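PDB 6XJ6: Pgp2, which probably trims peptidoglycan peptides as an LD-carboxypeptidase and determines the helical shape of Campylobacter jejuni cells, aided by peptidoglycan binding on an accessory NTF2-like domain. Local coordinates for residues S19-D24 with D235-P240; P75-L81 with K155-E161; D179-W183 with T194-Y199. All coordinates share one frame; numbering follows the deposited sequence. Where two conformers were deposited one is given.

Contact 1. Residues S19-D24 with D235-P240; sequences SLGYYD and DINISP
Tyr23 lies across Asn237 and Ser239, and the contact can be read along its side chain. Tyr23 CB starts 3.5 Å from Asn237 OD1. With CG beside the backbone N (chi1 -58°), the ring runs back along the partner strand, crossing the Asn237 side chain at about a right angle. CD1 touches the same amide oxygen near the ring plane, and Tyr23 CE1 lies 3.3 Å from Ser239 OG. Ile238 O sits above one face, near the rim. At the tip, Tyr23 OH donates to Leu20 O at 2.7 Å, in the carbonyl plane, while Ser239 OG lies 2.8 Å from the same hydroxyl. Residues 22-23 join the sheet of the NTF2-like domain as a short, weakly bonded antiparallel strand through two backbone bonds (Tyr22 N to Ile238 O 2.8 Å, Ile238 N to Tyr22 O 2.9 Å). Helix 170-188 covers their face through Leu177; on the Tyr23 side, Tyr44 meets the Tyr23 ring edge-to-face. Asn237 OD1 also accepts a hydrogen bond from Asp24 N (3.2 Å), nearly in line with its own C=O bond. Beyond it the carboxylates of Asp24 and Asp235 come close, and one water donates to Asp24 OD2 and Asp235 OD1.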
# COMPACT_ATOMS: atom_id res chain seq x y z
N SER A 19 -12.94 -0.40 -6.47
CA SER A 19 -12.96 -1.38 -5.38
C SER A 19 -11.57 -1.86 -5.00
O SER A 19 -11.36 -2.26 -3.85
CB SER A 19 -13.86 -2.56 -5.77
OG SER A 19 -13.34 -3.25 -6.90
N LEU A 20 -10.62 -1.86 -5.93
CA LEU A 20 -9.24 -2.21 -5.63
C LEU A 20 -8.34 -0.99 -5.55
O LEU A 20 -7.11 -1.13 -5.54
CB LEU A 20 -8.69 -3.20 -6.65
CG LEU A 20 -9.45 -4.53 -6.73
CD1 LEU A 20 -8.84 -5.43 -7.79
CD2 LEU A 20 -9.49 -5.24 -5.37
N GLY A 21 -8.93 0.20 -5.46
CA GLY A 21 -8.20 1.45 -5.41
C GLY A 21 -8.58 2.37 -6.55
O GLY A 21 -9.20 1.99 -7.53
N TYR A 22 -8.15 3.62 -6.39
CA TYR A 22 -8.34 4.69 -7.37
C TYR A 22 -6.95 5.17 -7.75
O TYR A 22 -6.20 5.64 -6.89
CB TYR A 22 -9.16 5.81 -6.72
CG TYR A 22 -9.54 7.00 -7.57
CD1 TYR A 22 -10.06 6.85 -8.85
CD2 TYR A 22 -9.43 8.28 -7.06
CE1 TYR A 22 -10.43 7.95 -9.60
CE2 TYR A 22 -9.80 9.39 -7.80
CZ TYR A 22 -10.30 9.22 -9.07
OH TYR A 22 -10.66 10.33 -9.80
N TYR A 23 -6.59 5.00 -9.02
CA TYR A 23 -5.22 5.19 -9.49
C TYR A 23 -5.16 6.25 -10.58
O TYR A 23 -6.01 6.30 -11.47
CB TYR A 23 -4.65 3.86 -10.00
CG TYR A 23 -4.68 2.81 -8.93
CD1 TYR A 23 -3.65 2.73 -8.00
CD2 TYR A 23 -5.75 1.93 -8.80
CE1 TYR A 23 -3.68 1.80 -7.00
CE2 TYR A 23 -5.78 0.99 -7.78
CZ TYR A 23 -4.74 0.94 -6.88
OH TYR A 23 -4.73 0.03 -5.85
N ASP A 24 -4.11 7.06 -10.53
CA ASP A 24 -3.97 8.14 -11.50
C ASP A 24 -3.68 7.61 -12.90
O ASP A 24 -4.09 8.23 -13.89
CB ASP A 24 -2.87 9.10 -11.06
CG ASP A 24 -2.80 10.32 -11.94
OD1 ASP A 24 -3.72 11.16 -11.88
OD2 ASP A 24 -1.83 10.43 -12.70
N ASP A 235 0.15 12.20 -9.43
CA ASP A 235 0.24 10.74 -9.48
C ASP A 235 -0.33 10.10 -8.22
O ASP A 235 0.29 9.23 -7.60
CB ASP A 235 1.68 10.28 -9.75
CG ASP A 235 1.77 8.81 -10.14
OD1 ASP A 235 0.79 8.27 -10.70
OD2 ASP A 235 2.83 8.20 -9.90
N ILE A 236 -1.52 10.52 -7.82
CA ILE A 236 -2.11 10.05 -6.58
C ILE A 236 -2.73 8.68 -6.78
O ILE A 236 -3.57 8.48 -7.67
CB ILE A 236 -3.15 11.04 -6.05
CG1 ILE A 236 -2.50 12.40 -5.77
CG2 ILE A 236 -3.79 10.51 -4.76
CD1 ILE A 236 -3.51 13.51 -5.56
N ASN A 237 -2.31 7.72 -5.95
CA ASN A 237 -2.88 6.38 -5.90
C ASN A 237 -3.39 6.14 -4.50
O ASN A 237 -2.63 6.29 -3.53
CB ASN A 237 -1.82 5.32 -6.20
CG ASN A 237 -1.28 5.40 -7.61
OD1 ASN A 237 -2.01 5.73 -8.55
ND2 ASN A 237 -0.01 5.08 -7.77
N ILE A 238 -4.66 5.77 -4.38
CA ILE A 238 -5.27 5.45 -3.10
C ILE A 238 -5.74 4.01 -3.17
O ILE A 238 -6.43 3.62 -4.12
CB ILE A 238 -6.42 6.42 -2.77
CG1 ILE A 238 -5.84 7.82 -2.58
CG2 ILE A 238 -7.18 5.96 -1.53
CD1 ILE A 238 -6.85 8.87 -2.22
N SER A 239 -5.34 3.22 -2.17
CA SER A 239 -5.61 1.80 -2.20
C SER A 239 -6.14 1.29 -0.87
O SER A 239 -5.67 1.72 0.19
CB SER A 239 -4.31 1.05 -2.50
OG SER A 239 -3.70 1.54 -3.68
N PRO A 240 -7.08 0.35 -0.89
CA PRO A 240 -7.53 -0.26 0.37
C PRO A 240 -6.43 -1.11 0.96
O PRO A 240 -5.64 -1.72 0.24
CB PRO A 240 -8.73 -1.12 -0.08
CG PRO A 240 -8.41 -1.49 -1.47
CD PRO A 240 -7.72 -0.28 -2.06
O HOH W 1 -3.18 12.45 -9.33
O HOH W 2 -0.93 13.12 -11.92
O HOH W 3 0.38 9.21 -13.16
O HOH W 4 -5.23 10.30 -9.12

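Contact 2. Residues P75-L81 with K155-E161; sequences PVGFYEL and KVFVMTE
Val158 meets Tyr79 and Leu81 across two antiparallel strands, 77-80 at the outer edge of the mixed sheet of the YkuD-type catalytic domain and 156-161 beside it. The backbones of Val158 and Tyr79 bond in both directions, Tyr79 N to Val158 O at 2.7 Å and Val158 N to Tyr79 O at 2.8 Å; the second donor comes from above the carbonyl plane, well away from the lone pairs. On the side of the sheet carrying Val158, its CG2 branch packs against Leu81 CB at 3.7 Å. The Leu81 side chain runs alongside Val156, whose CG1 touches the same CB.

On the other side Phe78 leans on Phe157 and Met159. Its CG is anti to the backbone N (chi1 -159°), which swings the ring over the neighbouring strand, where Val158 O lies above one face, toward the rim. Phe78 CZ presses on Phe157 CB at 3.4 Å, the two ring planes being inclined by 37°. CD1 rests on Met159 CB, and Met159 SD lies beside the ring edge, 5.5 Å from the Phe78 centroid, a Met-aromatic contact. Ser239 and Arg251 of the NTF2-like part also touch Phe78, placing this ring at the domain junction.

Glu80 OE1 forms a salt bridge with Lys155 NZ at 3.2 Å. At the far end, one water donates to Pro75 O (2.8 Å) and is hydrogen-bonded to Thr160 OG1 (2.7 Å).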
# COMPACT_ATOMS: atom_id res chain seq x y z
N PRO A 75 2.54 -11.86 4.93
CA PRO A 75 2.01 -10.57 5.39
C PRO A 75 0.69 -10.20 4.74
O PRO A 75 0.45 -10.45 3.55
CB PRO A 75 3.11 -9.56 5.04
CG PRO A 75 4.03 -10.24 4.14
CD PRO A 75 3.82 -11.72 4.20
N VAL A 76 -0.15 -9.57 5.55
CA VAL A 76 -1.43 -9.01 5.13
C VAL A 76 -1.24 -7.51 4.97
O VAL A 76 -0.65 -6.85 5.84
CB VAL A 76 -2.49 -9.33 6.19
CG1 VAL A 76 -3.79 -8.59 5.94
CG2 VAL A 76 -2.72 -10.84 6.25
N GLY A 77 -1.73 -6.96 3.87
CA GLY A 77 -1.64 -5.53 3.64
C GLY A 77 -1.51 -5.22 2.17
O GLY A 77 -1.90 -6.01 1.32
N PHE A 78 -0.94 -4.04 1.90
CA PHE A 78 -0.79 -3.53 0.54
C PHE A 78 0.68 -3.22 0.32
O PHE A 78 1.28 -2.44 1.08
CB PHE A 78 -1.66 -2.29 0.32
CG PHE A 78 -1.94 -2.00 -1.12
CD1 PHE A 78 -3.06 -2.54 -1.74
CD2 PHE A 78 -1.10 -1.19 -1.85
CE1 PHE A 78 -3.32 -2.26 -3.07
CE2 PHE A 78 -1.37 -0.91 -3.18
CZ PHE A 78 -2.48 -1.46 -3.79
N TYR A 79 1.25 -3.81 -0.73
CA TYR A 79 2.67 -3.78 -1.04
C TYR A 79 2.84 -3.51 -2.53
O TYR A 79 1.87 -3.28 -3.27
CB TYR A 79 3.32 -5.12 -0.63
CG TYR A 79 3.22 -5.36 0.86
CD1 TYR A 79 2.14 -6.04 1.40
CD2 TYR A 79 4.18 -4.86 1.72
CE1 TYR A 79 2.02 -6.23 2.75
CE2 TYR A 79 4.08 -5.05 3.08
CZ TYR A 79 2.99 -5.73 3.59
OH TYR A 79 2.88 -5.89 4.95
N GLU A 80 4.09 -3.53 -2.98
CA GLU A 80 4.42 -3.43 -4.39
C GLU A 80 5.21 -4.66 -4.79
O GLU A 80 5.83 -5.34 -3.96
CB GLU A 80 5.22 -2.17 -4.68
CG GLU A 80 4.51 -0.92 -4.24
CD GLU A 80 5.40 0.28 -4.28
OE1 GLU A 80 5.74 0.70 -5.41
OE2 GLU A 80 5.78 0.77 -3.20
N LEU A 81 5.18 -4.95 -6.09
CA LEU A 81 5.88 -6.09 -6.66
C LEU A 81 7.02 -5.61 -7.55
O LEU A 81 6.82 -4.73 -8.40
CB LEU A 81 4.94 -6.97 -7.48
CG LEU A 81 5.47 -8.37 -7.76
CD1 LEU A 81 5.54 -9.21 -6.49
CD2 LEU A 81 4.59 -9.05 -8.80
N LYS A 155 3.26 -1.10 -13.61
CA LYS A 155 3.26 -0.76 -12.19
C LYS A 155 2.34 -1.75 -11.48
O LYS A 155 1.14 -1.79 -11.75
CB LYS A 155 2.74 0.66 -11.99
CG LYS A 155 2.73 1.15 -10.55
CD LYS A 155 4.14 1.30 -9.99
CE LYS A 155 4.13 2.03 -8.65
NZ LYS A 155 5.51 2.37 -8.18
N VAL A 156 2.91 -2.56 -10.58
CA VAL A 156 2.22 -3.71 -10.02
C VAL A 156 2.19 -3.60 -8.50
O VAL A 156 3.24 -3.51 -7.85
CB VAL A 156 2.88 -5.04 -10.45
CG1 VAL A 156 2.08 -6.22 -9.94
CG2 VAL A 156 2.98 -5.09 -11.98
N PHE A 157 0.99 -3.63 -7.95
CA PHE A 157 0.78 -3.64 -6.52
C PHE A 157 0.37 -5.03 -6.05
O PHE A 157 -0.09 -5.88 -6.82
CB PHE A 157 -0.29 -2.62 -6.13
CG PHE A 157 0.12 -1.22 -6.40
CD1 PHE A 157 1.16 -0.65 -5.68
CD2 PHE A 157 -0.51 -0.45 -7.36
CE1 PHE A 157 1.56 0.65 -5.93
CE2 PHE A 157 -0.12 0.85 -7.61
CZ PHE A 157 0.92 1.40 -6.90
N VAL A 158 0.54 -5.25 -4.75
CA VAL A 158 0.30 -6.53 -4.10
C VAL A 158 -0.66 -6.27 -2.96
O VAL A 158 -0.35 -5.50 -2.05
CB VAL A 158 1.61 -7.13 -3.57
CG1 VAL A 158 1.38 -8.35 -2.68
CG2 VAL A 158 2.52 -7.48 -4.74
N MET A 159 -1.83 -6.89 -3.01
CA MET A 159 -2.87 -6.72 -2.02
C MET A 159 -3.17 -8.10 -1.47
O MET A 159 -3.64 -8.97 -2.20
CB MET A 159 -4.10 -6.09 -2.67
CG MET A 159 -5.27 -5.89 -1.75
SD MET A 159 -6.58 -4.99 -2.58
CE MET A 159 -7.91 -5.20 -1.42
N THR A 160 -2.84 -8.32 -0.20
CA THR A 160 -2.98 -9.63 0.42
C THR A 160 -3.96 -9.55 1.58
O THR A 160 -3.73 -8.80 2.54
CB THR A 160 -1.63 -10.18 0.86
OG1 THR A 160 -0.79 -10.23 -0.30
CG2 THR A 160 -1.78 -11.57 1.45
N GLU A 161 -5.03 -10.32 1.47
CA GLU A 161 -6.07 -10.45 2.48
C GLU A 161 -5.84 -11.69 3.32
O GLU A 161 -5.32 -12.70 2.85
CB GLU A 161 -7.44 -10.61 1.81
CG GLU A 161 -7.83 -9.48 0.91
CD GLU A 161 -9.09 -9.76 0.11
OE1 GLU A 161 -9.38 -10.93 -0.21
OE2 GLU A 161 -9.79 -8.78 -0.20
O HOH W 5 1.63 -10.49 0.98
O HOH W 6 6.02 -0.23 -7.71
O HOH W 7 5.65 -2.32 -9.57

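Contact 3. Residues D179-W183 with T194-Y199; sequences DLFTW and TYLSFY
Tyr199 OH is held by Trp183 from one segment and by Glu286 from elsewhere in the chain. Trp183 NE1 donates to it at 3.1 Å with an N-H...O angle of 150°, and the hydroxyl oxygen lies close to the indole plane, at the nitrogen edge. Tyr195 OH, itself hydrogen-bonded to Lys219, comes within 3.0 Å of Tyr199 OH.

The indole reaches this site because CG of Trp183 is anti to the backbone N (chi1 167°), carrying the ring out from helix 170-188 toward the end of helix 192-196. There it runs alongside the Tyr195 ring, pointing the same way. The two planes are only 14° apart but slid so that they barely overlap, and the closest approach is Trp183 NE1 to Tyr195 CE2 at 3.4 Å. The Tyr199 and Trp183 side chains cross at about a right angle.

Phe198 fills the space nearer the helix backbone. The type I turn from Leu196 to Tyr199 delivers its ring toward the other helix, where Trp183 CB sits over one face in a CH-pi contact, 4.0 Å from the centroid. Thr182 CG2 meets the ring edge at Phe198 CZ (3.7 Å), and Asp179 CB approaches Phe198 CE2 at 3.8 Å. Lys280 makes a cation-pi contact with the same ring, while Met281 and Ile283 of strand 281-283 pack on this aromatic cluster.

The contact thus joins helix 170-188 to the end of helix 192-196 and the turn that follows, mainly through rings meeting at varied inclinations. The one direct hydrogen bond between the segments, together with the packing of Tyr195 and Phe198, restrains the rotation of the indole. Its acceptor, facing Glu286, is likely to be polarised by that carboxylate, which would make the oxygen a stronger partner for the indole N-H.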
# COMPACT_ATOMS: atom_id res chain seq x y z
N ASP A 179 -9.63 15.09 2.66
CA ASP A 179 -8.76 15.24 3.83
C ASP A 179 -7.32 15.46 3.41
O ASP A 179 -6.61 16.30 4.00
CB ASP A 179 -8.85 14.01 4.72
CG ASP A 179 -10.16 13.92 5.49
OD1 ASP A 179 -10.87 14.94 5.60
OD2 ASP A 179 -10.45 12.82 6.00
N LEU A 180 -6.85 14.71 2.42
CA LEU A 180 -5.48 14.87 1.93
C LEU A 180 -5.19 16.31 1.53
O LEU A 180 -4.15 16.87 1.88
CB LEU A 180 -5.25 13.93 0.74
CG LEU A 180 -3.86 13.96 0.11
CD1 LEU A 180 -2.84 13.34 1.05
CD2 LEU A 180 -3.88 13.24 -1.21
N PHE A 181 -6.10 16.92 0.76
CA PHE A 181 -5.85 18.29 0.31
C PHE A 181 -6.07 19.31 1.41
O PHE A 181 -5.48 20.40 1.37
CB PHE A 181 -6.67 18.58 -0.96
CG PHE A 181 -6.04 17.99 -2.18
CD1 PHE A 181 -5.05 18.67 -2.86
CD2 PHE A 181 -6.38 16.72 -2.60
CE1 PHE A 181 -4.44 18.12 -3.96
CE2 PHE A 181 -5.77 16.16 -3.70
CZ PHE A 181 -4.80 16.86 -4.38
N THR A 182 -6.89 18.98 2.42
CA THR A 182 -7.03 19.85 3.58
C THR A 182 -5.77 19.81 4.42
O THR A 182 -5.30 20.85 4.91
CB THR A 182 -8.24 19.40 4.41
OG1 THR A 182 -9.42 19.44 3.59
CG2 THR A 182 -8.44 20.29 5.63
N TRP A 183 -5.20 18.62 4.59
CA TRP A 183 -3.91 18.47 5.27
C TRP A 183 -2.81 19.20 4.51
O TRP A 183 -1.98 19.89 5.11
CB TRP A 183 -3.63 16.97 5.38
CG TRP A 183 -2.25 16.51 5.77
CD1 TRP A 183 -1.70 16.48 7.02
CD2 TRP A 183 -1.27 15.95 4.89
NE1 TRP A 183 -0.44 15.96 6.97
CE2 TRP A 183 -0.15 15.62 5.67
CE3 TRP A 183 -1.24 15.69 3.52
CZ2 TRP A 183 1.00 15.04 5.12
CZ3 TRP A 183 -0.10 15.13 2.97
CH2 TRP A 183 1.00 14.81 3.77
N THR A 194 -4.58 22.49 12.58
CA THR A 194 -5.27 21.71 11.55
C THR A 194 -4.39 20.57 11.05
O THR A 194 -4.87 19.44 10.89
CB THR A 194 -5.69 22.62 10.39
OG1 THR A 194 -6.53 23.67 10.89
CG2 THR A 194 -6.45 21.83 9.33
N TYR A 195 -3.11 20.85 10.80
CA TYR A 195 -2.19 19.81 10.34
C TYR A 195 -2.16 18.64 11.31
O TYR A 195 -2.31 17.48 10.91
CB TYR A 195 -0.80 20.45 10.19
CG TYR A 195 0.34 19.51 9.89
CD1 TYR A 195 1.19 19.09 10.90
CD2 TYR A 195 0.61 19.08 8.59
CE1 TYR A 195 2.26 18.25 10.65
CE2 TYR A 195 1.68 18.23 8.32
CZ TYR A 195 2.50 17.83 9.35
OH TYR A 195 3.57 17.00 9.11
N LEU A 196 -1.99 18.92 12.61
CA LEU A 196 -1.89 17.86 13.60
C LEU A 196 -3.18 17.08 13.78
O LEU A 196 -3.13 15.93 14.24
CB LEU A 196 -1.45 18.44 14.95
CG LEU A 196 -0.03 19.02 15.00
CD1 LEU A 196 0.21 19.70 16.33
CD2 LEU A 196 1.00 17.92 14.77
N SER A 197 -4.33 17.66 13.43
CA SER A 197 -5.59 16.93 13.56
C SER A 197 -5.66 15.70 12.67
O SER A 197 -6.54 14.87 12.86
CB SER A 197 -6.76 17.86 13.24
OG SER A 197 -6.88 18.09 11.84
N PHE A 198 -4.76 15.57 11.70
CA PHE A 198 -4.77 14.44 10.79
C PHE A 198 -3.85 13.31 11.23
O PHE A 198 -3.64 12.36 10.47
CB PHE A 198 -4.42 14.89 9.37
CG PHE A 198 -5.48 15.74 8.74
CD1 PHE A 198 -5.32 17.11 8.65
CD2 PHE A 198 -6.65 15.17 8.27
CE1 PHE A 198 -6.30 17.89 8.09
CE2 PHE A 198 -7.64 15.95 7.71
CZ PHE A 198 -7.46 17.32 7.62
N TYR A 199 -3.29 13.39 12.43
CA TYR A 199 -2.45 12.34 12.98
C TYR A 199 -3.15 11.69 14.16
O TYR A 199 -3.84 12.36 14.93
CB TYR A 199 -1.08 12.90 13.38
CG TYR A 199 -0.31 13.39 12.17
CD1 TYR A 199 0.59 12.57 11.51
CD2 TYR A 199 -0.52 14.67 11.67
CE1 TYR A 199 1.26 13.01 10.38
CE2 TYR A 199 0.14 15.11 10.55
CZ TYR A 199 1.03 14.29 9.91
OH TYR A 199 1.69 14.73 8.78

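Contact 2 lies deepest, its centre about 6 Å from the centre of the chain, inside the catalytic domain; contact 1 is partly buried beside it, and contact 3 has its centre about 20 Å out, at the helical end of the NTF2-like domain. Contacts 1 and 2 touch directly: Phe78 CZ packs on Tyr23 OH (3.4 Å) and Tyr23 CE1 on Phe157 CE2 (3.7 Å), so the two sheets meet largely through aromatic side chains. Contact 1 touches contact 3 where Ile236 packs on Phe181 of helix 170-188, whereas contacts 2 and 3 do not touch. Five backbone hydrogen bonds join the strands of contact 2 but a single bonded pair those of contact 1; contact 3 relies on side chains instead.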